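Side-chain contact in Lin1944 protein (Listeria innocua, PDB 3D7L), which is of unknown function but belongs to the short-chain dehydrogenase/reductase family and is therefore probably an oxidoreductase: residues A18-L23 against V29-R34. Numbering follows the deposited sequence.
Sequences AVKERL and VITAGR
K20 passes its aliphatic chain across the methyl CG2 of T31, with V29 CG1 more loosely beside its base. CB leaves the helix beside the strand rather than straight at it. From there CG swings anti to the backbone N (chi1 -168°), and K20 CG passes V29 CG1 at 4.4 Å. With the next two torsions also extended, K20 CD arrives 4.0 Å from T31 CG2, and K20 CE closes on the same methyl at 3.7 Å, the two side chains crossing at a slant. Only at chi4 (-69°) does the chain bend, and NZ turns to a salt bridge with E24, one residue past the segment.

T31 meets the lysine through CG2 alone, while OG1 has a hydrogen-bond partner outside the two segments. Two residues earlier on the strand, V29 points at the last turn of the helix. V29 CG2 sits 4.0 Å from L23 C and 4.2 Å from L23 CB, so the methyl packs on backbone as much as on side chain.

The axes of residues 18-23 and 29-33 come within 9.9 Å and run nearly antiparallel (167°), as expected for helix 14-23 and strand 28-33, the return leg of the first beta-alpha-beta unit of a Rossmann fold. L8 of the adjacent strand 5-9 touches both K20 and V29. Only 165 Å² is buried between the segments. K20 NZ pairs with E24, which leaves the lysine methylenes to face the strand; with no hydrogen bond across it, the contact is held by apolar packing, which sets little directional constraint.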
loop_
_atom_site.group_PDB
_atom_site.type_symbol
_atom_site.label_atom_id
_atom_site.label_comp_id
_atom_site.label_asym_id
_atom_site.label_seq_id
_atom_site.Cartn_x
_atom_site.Cartn_y
_atom_site.Cartn_z
ATOM N N ALA D 18 -22.630 -11.029 -4.414
ATOM C CA ALA D 18 -23.543 -9.979 -3.935
ATOM C C ALA D 18 -23.475 -8.737 -4.827
ATOM O O ALA D 18 -24.492 -8.085 -5.052
ATOM C CB ALA D 18 -23.247 -9.606 -2.501
ATOM N N VAL D 19 -22.282 -8.422 -5.329
ATOM C CA VAL D 19 -22.100 -7.271 -6.224
ATOM C C VAL D 19 -22.829 -7.522 -7.535
ATOM O O VAL D 19 -23.638 -6.699 -7.958
ATOM C CB VAL D 19 -20.596 -6.884 -6.434
ATOM C CG1 VAL D 19 -20.438 -5.774 -7.485
ATOM C CG2 VAL D 19 -19.973 -6.411 -5.095
ATOM N N LYS D 20 -22.581 -8.681 -8.133
ATOM C CA LYS D 20 -23.260 -9.105 -9.352
ATOM C C LYS D 20 -24.789 -8.946 -9.233
ATOM O O LYS D 20 -25.437 -8.424 -10.138
ATOM C CB LYS D 20 -22.892 -10.557 -9.676
ATOM C CG LYS D 20 -23.315 -11.054 -11.089
ATOM C CD LYS D 20 -23.010 -12.543 -11.214
ATOM C CE LYS D 20 -23.527 -13.143 -12.525
ATOM N NZ LYS D 20 -25.020 -13.194 -12.558
ATOM N N GLU D 21 -25.346 -9.388 -8.109
ATOM C CA GLU D 21 -26.785 -9.345 -7.903
ATOM C C GLU D 21 -27.396 -7.953 -7.984
ATOM O O GLU D 21 -28.485 -7.782 -8.549
ATOM C CB GLU D 21 -27.155 -10.013 -6.591
ATOM C CG GLU D 21 -28.580 -10.523 -6.577
ATOM C CD GLU D 21 -28.838 -11.580 -5.503
ATOM O OE1 GLU D 21 -29.975 -12.117 -5.471
ATOM O OE2 GLU D 21 -27.916 -11.878 -4.703
ATOM N N ARG D 22 -26.720 -6.970 -7.398
ATOM C CA ARG D 22 -27.155 -5.575 -7.507
ATOM C C ARG D 22 -26.980 -5.038 -8.926
ATOM O O ARG D 22 -27.950 -4.598 -9.529
ATOM C CB ARG D 22 -26.420 -4.663 -6.507
ATOM C CG ARG D 22 -26.898 -4.798 -5.079
ATOM C CD ARG D 22 -26.701 -3.507 -4.274
ATOM N NE ARG D 22 -27.723 -2.521 -4.609
ATOM C CZ ARG D 22 -28.948 -2.473 -4.088
ATOM N NH1 ARG D 22 -29.345 -3.362 -3.178
ATOM N NH2 ARG D 22 -29.791 -1.527 -4.488
ATOM N N LEU D 23 -25.748 -5.087 -9.443
ATOM C CA LEU D 23 -25.397 -4.478 -10.740
ATOM C C LEU D 23 -26.119 -5.087 -11.956
ATOM O O LEU D 23 -26.383 -4.390 -12.944
ATOM C CB LEU D 23 -23.874 -4.489 -10.948
ATOM C CG LEU D 23 -22.976 -3.915 -9.830
ATOM C CD1 LEU D 23 -21.504 -3.907 -10.250
ATOM C CD2 LEU D 23 -23.399 -2.523 -9.395
ATOM N N VAL D 29 -23.681 -7.409 -17.120
ATOM C CA VAL D 29 -22.475 -7.768 -16.363
ATOM C C VAL D 29 -21.752 -8.909 -17.079
ATOM O O VAL D 29 -22.319 -9.981 -17.295
ATOM C CB VAL D 29 -22.777 -8.203 -14.906
ATOM C CG1 VAL D 29 -21.458 -8.524 -14.127
ATOM C CG2 VAL D 29 -23.585 -7.161 -14.180
ATOM N N ILE D 30 -20.505 -8.657 -17.451
ATOM C CA ILE D 30 -19.601 -9.664 -17.958
ATOM C C ILE D 30 -18.768 -10.116 -16.760
ATOM O O ILE D 30 -18.137 -9.295 -16.100
ATOM C CB ILE D 30 -18.651 -9.044 -18.991
ATOM C CG1 ILE D 30 -19.447 -8.340 -20.103
ATOM C CG2 ILE D 30 -17.660 -10.119 -19.534
ATOM C CD1 ILE D 30 -18.561 -7.661 -21.110
ATOM N N THR D 31 -18.768 -11.409 -16.478
ATOM C CA THR D 31 -18.080 -11.889 -15.288
ATOM C C THR D 31 -16.688 -12.368 -15.652
ATOM O O THR D 31 -16.461 -12.817 -16.774
ATOM C CB THR D 31 -18.857 -13.013 -14.568
ATOM O OG1 THR D 31 -18.988 -14.135 -15.441
ATOM C CG2 THR D 31 -20.266 -12.532 -14.103
ATOM N N ALA D 32 -15.765 -12.278 -14.698
ATOM C CA ALA D 32 -14.412 -12.738 -14.900
ATOM C C ALA D 32 -13.865 -13.338 -13.615
ATOM O O ALA D 32 -14.193 -12.892 -12.528
ATOM C CB ALA D 32 -13.537 -11.587 -15.348
ATOM N N GLY D 33 -13.030 -14.353 -13.744
ATOM C CA GLY D 33 -12.392 -14.965 -12.570
ATOM C C GLY D 33 -11.260 -15.856 -13.024
ATOM O O GLY D 33 -10.997 -15.978 -14.229
ATOM N N ARG D 34 -10.595 -16.505 -12.074
ATOM C CA ARG D 34 -9.475 -17.387 -12.410
ATOM C C ARG D 34 -9.918 -18.653 -13.154
ATOM O O ARG D 34 -9.344 -19.041 -14.192
ATOM C CB ARG D 34 -8.715 -17.773 -11.142
ATOM C CG ARG D 34 -7.497 -18.653 -11.403
ATOM C CD ARG D 34 -6.393 -17.919 -12.153
ATOM N NE ARG D 34 -5.575 -18.869 -12.897
ATOM C CZ ARG D 34 -4.597 -19.599 -12.370
ATOM N NH1 ARG D 34 -4.299 -19.481 -11.079
ATOM N NH2 ARG D 34 -3.924 -20.452 -13.129
#